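Local coordinates for putative NADH dehydrogenase/NAD(P)H nitroreductase (Bacteroides thetaiotaomicron VPI-5482, PDB 3KWK), which binds flavin mononucleotide and is probably an NAD(P)H-dependent oxidoreductase of the nitroreductase family, at residues A[163-167]-A[168-172]; A[33-36]-A[37-41]; A[70-73]-A[74-77]. All coordinates share one frame; numbering follows the deposited sequence.

How the contacts relate
Following the chain from its N terminus, contact 2 comes first, two successive turns of helix 32-43, which packs on helix 97-114 and on the sheet. Contact 3 follows, joining the end of helix 62-71 to the flavin through the loop toward strand 83-90. Contact 1 comes last, in the C-terminal arm after strand 144-153, at the turn that carries the chain into strand 170-172 and its pairing with the second subunit. The three are in series: each is local, and none nests in or crosses another. Contacts 1 and 3 both reach FMN, at the phosphate and the isoalloxazine respectively, their nearest atoms about 15 Å apart. Contacts 1 and 2 both touch the second subunit.

Contact 1: residues A[163-167]-A[168-172]; sequences QKYDE and KKIHY. With FMN (flavin mononucleotide), chain B.
Asp166 and Lys168, in one of the lysine's two conformers, are joined by a salt bridge at a short 3-10 turn that leads the C-terminal arm into strand 170-172. From CB, which packs 4.1 Å from Lys169 CG, the Asp166 side chain runs with CG anti to the backbone N (chi1 -177°), beside the carbonyl carbon, which places OD1 near both nitrogens of Lys168. OD1 takes these two donors from opposite faces of the carboxylate plane: Lys168 NZ at 2.7 Å, on the syn side but tilted from the plane, and the backbone Lys168 N at 3.0 Å. OD2 also lies near Lys168 NZ, 3.2 Å away, with Lys169 CG farther off. Lys168 brings NZ there through bends at chi3 and chi4. The backbone closes the turn with Lys169 N to Asp166 O (3.0 Å) and Ile170 N to Glu167 O (3.1 Å). Ile170 CD1 sits 3.4 Å from Tyr165 OH, the two side chains crossing at about a right angle. With an alanine here in place of Asp166, the ammonium of Lys168 would probably lose its charged mate and Lys168 N its side-chain acceptor. Lys164 NZ donates to FMN O3P at 2.6 Å, while residues 170-172 pair in parallel with a strand of the second subunit. One carboxylate oxygen, gripped by a charged and a backbone donor, thus ties the turn between phosphate-bound Lys164 and that intersubunit strand.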
loop_
_atom_site.group_PDB
_atom_site.type_symbol
_atom_site.label_atom_id
_atom_site.label_comp_id
_atom_site.label_asym_id
_atom_site.label_seq_id
_atom_site.Cartn_x
_atom_site.Cartn_y
_atom_site.Cartn_z
ATOM N N GLN A 163 -7.184 14.885 7.100
ATOM C CA GLN A 163 -7.826 14.103 8.153
ATOM C C GLN A 163 -9.002 13.365 7.501
ATOM O O GLN A 163 -10.034 13.930 7.293
ATOM C CB GLN A 163 -8.257 15.032 9.280
ATOM C CG GLN A 163 -7.022 15.594 9.955
ATOM C CD GLN A 163 -7.302 16.482 11.133
ATOM O OE1 GLN A 163 -7.475 17.686 10.976
ATOM N NE2 GLN A 163 -7.298 15.893 12.337
ATOM N N LYS A 164 -8.805 12.111 7.135
ATOM C CA LYS A 164 -9.788 11.411 6.342
ATOM C C LYS A 164 -10.683 10.497 7.150
ATOM O O LYS A 164 -11.569 9.856 6.602
ATOM C CB LYS A 164 -9.108 10.571 5.278
ATOM C CG LYS A 164 -8.073 11.284 4.395
ATOM C CD LYS A 164 -7.701 10.348 3.233
ATOM C CE LYS A 164 -6.694 10.942 2.297
ATOM N NZ LYS A 164 -5.327 10.631 2.740
ATOM N N TYR A 165 -10.492 10.432 8.460
ATOM C CA TYR A 165 -11.294 9.477 9.225
ATOM C C TYR A 165 -12.773 9.747 8.968
ATOM O O TYR A 165 -13.237 10.897 9.079
ATOM C CB TYR A 165 -11.005 9.604 10.715
ATOM C CG TYR A 165 -11.794 8.594 11.528
ATOM C CD1 TYR A 165 -11.340 7.301 11.611
ATOM C CD2 TYR A 165 -12.978 8.930 12.163
ATOM C CE1 TYR A 165 -12.017 6.339 12.339
ATOM C CE2 TYR A 165 -13.689 7.958 12.892
ATOM C CZ TYR A 165 -13.180 6.665 12.964
ATOM O OH TYR A 165 -13.817 5.672 13.691
ATOM N N ASP A 166 -13.508 8.682 8.683
ATOM C CA ASP A 166 -14.930 8.761 8.353
ATOM C C ASP A 166 -15.614 7.511 8.886
ATOM O O ASP A 166 -15.482 6.404 8.338
ATOM C CB ASP A 166 -15.098 8.887 6.853
ATOM C CG ASP A 166 -16.532 9.039 6.417
ATOM O OD1 ASP A 166 -17.440 8.927 7.298
ATOM O OD2 ASP A 166 -16.720 9.240 5.184
ATOM N N GLU A 167 -16.309 7.718 9.995
ATOM C CA GLU A 167 -17.004 6.635 10.677
ATOM C C GLU A 167 -17.978 5.894 9.768
ATOM O O GLU A 167 -18.261 4.713 10.005
ATOM C CB GLU A 167 -17.766 7.196 11.877
ATOM C CG GLU A 167 -18.880 8.196 11.498
ATOM C CD GLU A 167 -19.410 9.007 12.689
ATOM O OE1 GLU A 167 -18.790 8.998 13.785
ATOM O OE2 GLU A 167 -20.459 9.651 12.512
ATOM N N LYS A 168 -18.496 6.583 8.747
ATOM C CA LYS A 168 -19.475 5.998 7.840
ATOM C C LYS A 168 -18.883 4.859 7.006
ATOM O O LYS A 168 -19.622 4.052 6.454
ATOM C CB LYS A 168 -20.053 7.059 6.891
ATOM C CG LYS A 168 -20.700 8.253 7.580
ATOM C CD LYS A 168 -21.391 9.176 6.588
ATOM C CE LYS A 168 -20.417 9.807 5.622
ATOM N NZ LYS A 168 -19.379 10.601 6.329
ATOM N N LYS A 169 -17.557 4.817 6.909
ATOM C CA LYS A 169 -16.868 3.795 6.128
ATOM C C LYS A 169 -16.499 2.552 6.971
ATOM O O LYS A 169 -15.783 1.680 6.472
ATOM C CB LYS A 169 -15.589 4.397 5.481
ATOM C CG LYS A 169 -15.757 5.605 4.529
ATOM C CD LYS A 169 -16.376 5.211 3.199
ATOM C CE LYS A 169 -15.752 5.918 1.957
ATOM N NZ LYS A 169 -16.085 5.226 0.621
ATOM N N ILE A 170 -16.960 2.486 8.231
ATOM C CA ILE A 170 -16.786 1.321 9.103
ATOM C C ILE A 170 -18.112 0.595 9.236
ATOM O O ILE A 170 -19.128 1.217 9.563
ATOM C CB ILE A 170 -16.259 1.698 10.491
ATOM C CG1 ILE A 170 -14.907 2.421 10.327
ATOM C CG2 ILE A 170 -16.135 0.445 11.394
ATOM C CD1 ILE A 170 -14.444 3.129 11.566
ATOM N N HIS A 171 -18.089 -0.706 8.954
ATOM C CA HIS A 171 -19.255 -1.584 8.981
ATOM C C HIS A 171 -18.921 -2.744 9.918
ATOM O O HIS A 171 -17.837 -3.269 9.868
ATOM C CB HIS A 171 -19.595 -2.087 7.573
ATOM C CG HIS A 171 -19.679 -0.987 6.553
ATOM N ND1 HIS A 171 -20.874 -0.430 6.140
ATOM C CD2 HIS A 171 -18.705 -0.304 5.903
ATOM C CE1 HIS A 171 -20.624 0.526 5.259
ATOM N NE2 HIS A 171 -19.320 0.648 5.118
ATOM N N TYR A 172 -19.816 -3.069 10.838
ATOM C CA TYR A 172 -19.629 -4.222 11.718
ATOM C C TYR A 172 -20.425 -5.436 11.240
ATOM O O TYR A 172 -21.663 -5.432 11.227
ATOM C CB TYR A 172 -20.009 -3.818 13.138
ATOM C CG TYR A 172 -19.063 -2.792 13.682
ATOM C CD1 TYR A 172 -17.794 -3.174 14.092
ATOM C CD2 TYR A 172 -19.389 -1.440 13.741
ATOM C CE1 TYR A 172 -16.871 -2.240 14.558
ATOM C CE2 TYR A 172 -18.472 -0.496 14.230
ATOM C CZ TYR A 172 -17.215 -0.906 14.621
ATOM O OH TYR A 172 -16.272 -0.005 15.116
HETATM N N1 FMN B . -1.556 12.984 -7.468
HETATM C C2 FMN B . -1.103 13.689 -8.546
HETATM O O2 FMN B . -0.677 14.845 -8.375
HETATM N N3 FMN B . -1.129 13.131 -9.814
HETATM C C4 FMN B . -1.611 11.862 -10.057
HETATM O O4 FMN B . -1.604 11.388 -11.235
HETATM C C4A FMN B . -2.077 11.147 -8.951
HETATM N N5 FMN B . -2.599 9.871 -9.115
HETATM C C5A FMN B . -2.878 9.095 -8.023
HETATM C C6 FMN B . -3.248 7.757 -8.219
HETATM C C7 FMN B . -3.479 6.958 -7.110
HETATM C C7M FMN B . -3.879 5.479 -7.259
HETATM C C8 FMN B . -3.360 7.452 -5.825
HETATM C C8M FMN B . -3.621 6.527 -4.662
HETATM C C9 FMN B . -3.013 8.778 -5.637
HETATM C C9A FMN B . -2.764 9.613 -6.736
HETATM N N10 FMN B . -2.438 10.963 -6.579
HETATM C C10 FMN B . -2.038 11.692 -7.662
HETATM C "C1'" FMN B . -2.347 11.546 -5.218
HETATM C "C2'" FMN B . -3.736 11.852 -4.665
HETATM O "O2'" FMN B . -4.316 12.981 -5.326
HETATM C "C3'" FMN B . -3.704 12.037 -3.133
HETATM O "O3'" FMN B . -3.321 10.820 -2.494
HETATM C "C4'" FMN B . -5.085 12.462 -2.559
HETATM O "O4'" FMN B . -5.400 13.781 -3.028
HETATM C "C5'" FMN B . -5.139 12.413 -1.030
HETATM O "O5'" FMN B . -4.149 13.331 -0.574
HETATM P P FMN B . -2.936 12.846 0.401
HETATM O O1P FMN B . -2.056 11.859 -0.389
HETATM O O2P FMN B . -2.247 14.203 0.660
HETATM O O3P FMN B . -3.503 12.204 1.652
#

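Contact 2: residues A[33-36]-A[37-41]; sequences EKID and LMLRA
Leu37 N donates to Glu33 O at 3.0 Å, the first of four consecutive helical bonds, from N-H of residue i+4 to C=O of residue i, that knit residues 33-36 to residues 37-41. Met38 N to Lys34 O, Leu39 N to Ile35 O and Arg40 N to Asp36 O continue the series, with N-H...O angles of 156° to 164°. Apolar contacts follow the same spacing. Ile35 CG2 and Leu39 CD1 come within 4.3 Å, and Leu37 CD1 lies 4.2 Å from the aliphatic CG of Glu33. Leu37 and Leu39 each set CG beside their own backbone N, which brings CG close to the carbonyl oxygen one turn back: Leu37 CG is 3.5 Å from Glu33 O, and Leu39 CG is equally near Ile35 O. Selenomethionine Met38 does the same more closely, its CG 3.3 Å from Lys34 O, before the chain bends at chi3 and leads its end away from the turn.

These are successive turns of the amphipathic helix 32-43. Its buried side carries Met38 against Ile108, Ala111 and Ala112 of helix 97-114, while Leu39 meets Phe56 and Val58 of strand 54-59. Ile35 and Met38 also reach Phe152 of strand 144-153.

The charged groups lie mostly on other sides of the helix. Asp36 is salt-bridged through OD2 to Lys32, one turn earlier, and Asp36 OD2 stands 6.5 Å from Arg40 NH1, too far for a direct pair. In one of its two conformers, the Arg40 guanidinium turns its edge to Asp36 O, which lies near its plane, with NH1 3.7 Å away. That same group makes a cation-pi contact with Tyr165 of the second subunit, and Glu33 OE2 accepts from the backbone N of Thr8 of that subunit. Lys34 NZ is held by Met115 O and Tyr154 OH.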
loop_
_atom_site.group_PDB
_atom_site.type_symbol
_atom_site.label_atom_id
_atom_site.label_comp_id
_atom_site.label_asym_id
_atom_site.label_seq_id
_atom_site.Cartn_x
_atom_site.Cartn_y
_atom_site.Cartn_z
ATOM N N GLU A 33 21.589 8.245 1.072
ATOM C CA GLU A 33 21.179 7.295 2.123
ATOM C C GLU A 33 19.633 7.288 2.233
ATOM O O GLU A 33 19.002 6.242 2.407
ATOM C CB GLU A 33 21.797 7.752 3.445
ATOM C CG GLU A 33 21.540 6.842 4.633
ATOM C CD GLU A 33 22.022 7.449 5.991
ATOM O OE1 GLU A 33 22.242 8.690 6.127
ATOM O OE2 GLU A 33 22.141 6.655 6.935
ATOM N N LYS A 34 19.007 8.452 2.084
ATOM C CA LYS A 34 17.535 8.536 2.140
ATOM C C LYS A 34 16.897 7.796 0.956
ATOM O O LYS A 34 15.888 7.077 1.094
ATOM C CB LYS A 34 17.067 9.982 2.246
ATOM C CG LYS A 34 17.432 10.603 3.602
ATOM C CD LYS A 34 16.868 11.996 3.791
ATOM C CE LYS A 34 17.234 12.545 5.144
ATOM N NZ LYS A 34 16.437 13.794 5.488
ATOM N N ILE A 35 17.436 8.014 -0.245
ATOM C CA ILE A 35 16.924 7.323 -1.414
ATOM C C ILE A 35 17.044 5.804 -1.250
ATOM O O ILE A 35 16.105 5.063 -1.557
ATOM C CB ILE A 35 17.625 7.797 -2.720
ATOM C CG1 ILE A 35 17.367 9.291 -2.916
ATOM C CG2 ILE A 35 17.052 7.062 -3.927
ATOM C CD1 ILE A 35 18.164 9.975 -4.041
ATOM N N ASP A 36 18.203 5.366 -0.754
ATOM C CA ASP A 36 18.433 3.928 -0.524
ATOM C C ASP A 36 17.417 3.322 0.443
ATOM O O ASP A 36 16.867 2.258 0.188
ATOM C CB ASP A 36 19.857 3.678 -0.035
ATOM C CG ASP A 36 20.972 4.085 -1.053
ATOM O OD1 ASP A 36 20.686 4.172 -2.260
ATOM O OD2 ASP A 36 22.166 4.320 -0.616
ATOM N N LEU A 37 17.119 4.060 1.517
ATOM C CA LEU A 37 16.142 3.613 2.505
ATOM C C LEU A 37 14.714 3.598 1.960
ATOM O O LEU A 37 13.919 2.729 2.308
ATOM C CB LEU A 37 16.271 4.445 3.788
ATOM C CG LEU A 37 17.452 4.061 4.686
ATOM C CD1 LEU A 37 17.773 5.194 5.706
ATOM C CD2 LEU A 37 17.175 2.741 5.414
HETATM N N MSE A 38 14.375 4.563 1.115
HETATM C CA MSE A 38 13.047 4.542 0.448
HETATM C C MSE A 38 12.914 3.252 -0.379
HETATM O O MSE A 38 11.868 2.620 -0.369
HETATM C CB MSE A 38 12.870 5.788 -0.432
HETATM C CG MSE A 38 12.691 7.004 0.370
HETATM SE SE MSE A 38 12.803 8.659 -0.750
HETATM C CE MSE A 38 11.276 8.270 -1.624
ATOM N N LEU A 39 13.934 2.898 -1.157
ATOM C CA LEU A 39 13.905 1.671 -1.975
ATOM C C LEU A 39 13.809 0.417 -1.099
ATOM O O LEU A 39 13.014 -0.494 -1.408
ATOM C CB LEU A 39 15.143 1.636 -2.890
ATOM C CG LEU A 39 15.176 2.752 -3.958
ATOM C CD1 LEU A 39 16.576 2.878 -4.547
ATOM C CD2 LEU A 39 14.194 2.501 -5.053
ATOM N N ARG A 40 14.583 0.366 -0.018
ATOM C CA ARG A 40 14.494 -0.743 0.913
ATOM C C ARG A 40 13.103 -0.845 1.511
ATOM O O ARG A 40 12.581 -1.957 1.702
ATOM C CB ARG A 40 15.539 -0.581 2.006
ATOM C CG ARG A 40 15.615 -1.679 3.028
ATOM C CD ARG A 40 16.774 -1.386 3.960
ATOM N NE ARG A 40 18.002 -2.076 3.543
ATOM C CZ ARG A 40 18.830 -1.652 2.581
ATOM N NH1 ARG A 40 18.594 -0.517 1.932
ATOM N NH2 ARG A 40 19.912 -2.361 2.271
ATOM N N ALA A 41 12.485 0.307 1.802
ATOM C CA ALA A 41 11.140 0.318 2.291
ATOM C C ALA A 41 10.146 -0.295 1.257
ATOM O O ALA A 41 9.322 -1.175 1.578
ATOM C CB ALA A 41 10.668 1.758 2.708
#

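Contact 3: residues A[70-73]-A[74-77]; sequences AALP and YAKM. With FMN (flavin mononucleotide), chain B.
Part of the wall of the FMN pocket beside the pyrimidine end of the flavin comes from the loop that follows helix 62-71, where Leu72 is the first residue to leave helical geometry. Tyr74 O accepts the flavin N3-H at 2.9 Å, with an N-H...O angle of 155°, so a main-chain carbonyl reads the imide edge of the ring. The Tyr74 side chain turns beside its own backbone N (chi1 -55°), and CB stands 3.5 Å from FMN N3. Its ring lies with one face over the peptide carbon of Pro73, while CD2 meets Pro73 CB at 3.7 Å; the proline and tyrosine side chains cross at about a right angle. The ring therefore packs on Pro73, while the carbonyl of the same tyrosine holds the flavin. Lys49 of the second subunit meets the Tyr74 ring in a cation-pi contact. Selenomethionine Met77 brings CE to 3.6 Å from FMN O2 after bends at chi2 and chi3.

On the helix side, Lys76 bends at chi2 and then runs extended, laying its chain back across the turn. CE passes 3.6 Å from Pro73 O, and NZ makes a weak hydrogen bond to Leu72 O at 3.0 Å. The main partner of NZ is Ala69 O, so the ammonium group draws together carbonyls at the C-terminal end of helix 62-71 and just beyond it. Leu72 CB and Ala75 CB pack at 3.8 Å inside the loop.

Among its neighbours, the loop is flanked by helix 128-138, whose Arg130 is touched by Leu72, Pro73 and Tyr74. Ala75 packs on Thr122 of strand 118-123, and Met77 packs on both Val120 and Thr122 of that strand.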
loop_
_atom_site.group_PDB
_atom_site.type_symbol
_atom_site.label_atom_id
_atom_site.label_comp_id
_atom_site.label_asym_id
_atom_site.label_seq_id
_atom_site.Cartn_x
_atom_site.Cartn_y
_atom_site.Cartn_z
ATOM N N ALA A 70 6.421 16.766 -19.381
ATOM C CA ALA A 70 5.670 17.374 -20.495
ATOM C C ALA A 70 4.554 16.430 -20.989
ATOM O O ALA A 70 3.448 16.852 -21.369
ATOM C CB ALA A 70 6.611 17.711 -21.630
ATOM N N ALA A 71 4.844 15.138 -20.957
ATOM C CA ALA A 71 3.984 14.135 -21.547
ATOM C C ALA A 71 2.940 13.572 -20.564
ATOM O O ALA A 71 1.933 13.017 -20.987
ATOM C CB ALA A 71 4.859 12.999 -22.156
ATOM N N LEU A 72 3.155 13.703 -19.255
ATOM C CA LEU A 72 2.227 13.164 -18.267
ATOM C C LEU A 72 1.310 14.278 -17.729
ATOM O O LEU A 72 1.781 15.364 -17.342
ATOM C CB LEU A 72 3.008 12.528 -17.115
ATOM C CG LEU A 72 3.804 11.308 -17.504
ATOM C CD1 LEU A 72 4.770 10.873 -16.397
ATOM C CD2 LEU A 72 2.862 10.154 -17.844
ATOM N N PRO A 73 -0.010 14.016 -17.709
ATOM C CA PRO A 73 -0.946 15.115 -17.454
ATOM C C PRO A 73 -0.963 15.638 -16.017
ATOM O O PRO A 73 -1.268 16.832 -15.797
ATOM C CB PRO A 73 -2.309 14.511 -17.823
ATOM C CG PRO A 73 -2.115 13.031 -17.690
ATOM C CD PRO A 73 -0.699 12.765 -18.053
ATOM N N TYR A 74 -0.649 14.783 -15.050
ATOM C CA TYR A 74 -0.710 15.168 -13.639
ATOM C C TYR A 74 0.610 14.829 -12.926
ATOM O O TYR A 74 0.622 14.498 -11.733
ATOM C CB TYR A 74 -1.914 14.539 -12.935
ATOM C CG TYR A 74 -3.203 14.861 -13.645
ATOM C CD1 TYR A 74 -3.793 16.095 -13.502
ATOM C CD2 TYR A 74 -3.788 13.939 -14.508
ATOM C CE1 TYR A 74 -4.956 16.413 -14.199
ATOM C CE2 TYR A 74 -4.942 14.242 -15.200
ATOM C CZ TYR A 74 -5.523 15.474 -15.045
ATOM O OH TYR A 74 -6.668 15.806 -15.734
ATOM N N ALA A 75 1.725 14.953 -13.654
ATOM C CA ALA A 75 3.070 14.830 -13.077
ATOM C C ALA A 75 3.925 16.034 -13.465
ATOM O O ALA A 75 5.153 15.919 -13.698
ATOM C CB ALA A 75 3.731 13.529 -13.519
ATOM N N LYS A 76 3.292 17.207 -13.548
ATOM C CA LYS A 76 4.020 18.435 -13.998
ATOM C C LYS A 76 5.092 18.862 -13.004
ATOM O O LYS A 76 6.091 19.511 -13.376
ATOM C CB LYS A 76 3.047 19.582 -14.262
ATOM C CG LYS A 76 1.958 19.226 -15.299
ATOM C CD LYS A 76 2.549 18.896 -16.650
ATOM C CE LYS A 76 1.481 18.358 -17.612
ATOM N NZ LYS A 76 2.128 17.934 -18.868
HETATM N N MSE A 77 4.926 18.453 -11.748
HETATM C CA MSE A 77 5.917 18.750 -10.728
HETATM C C MSE A 77 7.247 18.036 -10.904
HETATM O O MSE A 77 8.231 18.317 -10.215
HETATM C CB MSE A 77 5.360 18.488 -9.322
HETATM C CG MSE A 77 5.282 17.037 -8.816
HETATM SE SE MSE A 77 4.061 15.902 -9.825
HETATM C CE MSE A 77 2.399 16.514 -9.054
HETATM N N1 FMN B . -1.556 12.984 -7.468
HETATM C C2 FMN B . -1.103 13.689 -8.546
HETATM O O2 FMN B . -0.677 14.845 -8.375
HETATM N N3 FMN B . -1.129 13.131 -9.814
HETATM C C4 FMN B . -1.611 11.862 -10.057
HETATM O O4 FMN B . -1.604 11.388 -11.235
HETATM C C4A FMN B . -2.077 11.147 -8.951
HETATM N N5 FMN B . -2.599 9.871 -9.115
HETATM C C5A FMN B . -2.878 9.095 -8.023
HETATM C C6 FMN B . -3.248 7.757 -8.219
HETATM C C7 FMN B . -3.479 6.958 -7.110
HETATM C C7M FMN B . -3.879 5.479 -7.259
HETATM C C8 FMN B . -3.360 7.452 -5.825
HETATM C C8M FMN B . -3.621 6.527 -4.662
HETATM C C9 FMN B . -3.013 8.778 -5.637
HETATM C C9A FMN B . -2.764 9.613 -6.736
HETATM N N10 FMN B . -2.438 10.963 -6.579
HETATM C C10 FMN B . -2.038 11.692 -7.662
HETATM C "C1'" FMN B . -2.347 11.546 -5.218
HETATM C "C2'" FMN B . -3.736 11.852 -4.665
HETATM O "O2'" FMN B . -4.316 12.981 -5.326
HETATM C "C3'" FMN B . -3.704 12.037 -3.133
HETATM O "O3'" FMN B . -3.321 10.820 -2.494
HETATM C "C4'" FMN B . -5.085 12.462 -2.559
HETATM O "O4'" FMN B . -5.400 13.781 -3.028
HETATM C "C5'" FMN B . -5.139 12.413 -1.030
HETATM O "O5'" FMN B . -4.149 13.331 -0.574
HETATM P P FMN B . -2.936 12.846 0.401
HETATM O O1P FMN B . -2.056 11.859 -0.389
HETATM O O2P FMN B . -2.247 14.203 0.660
HETATM O O3P FMN B . -3.503 12.204 1.652
#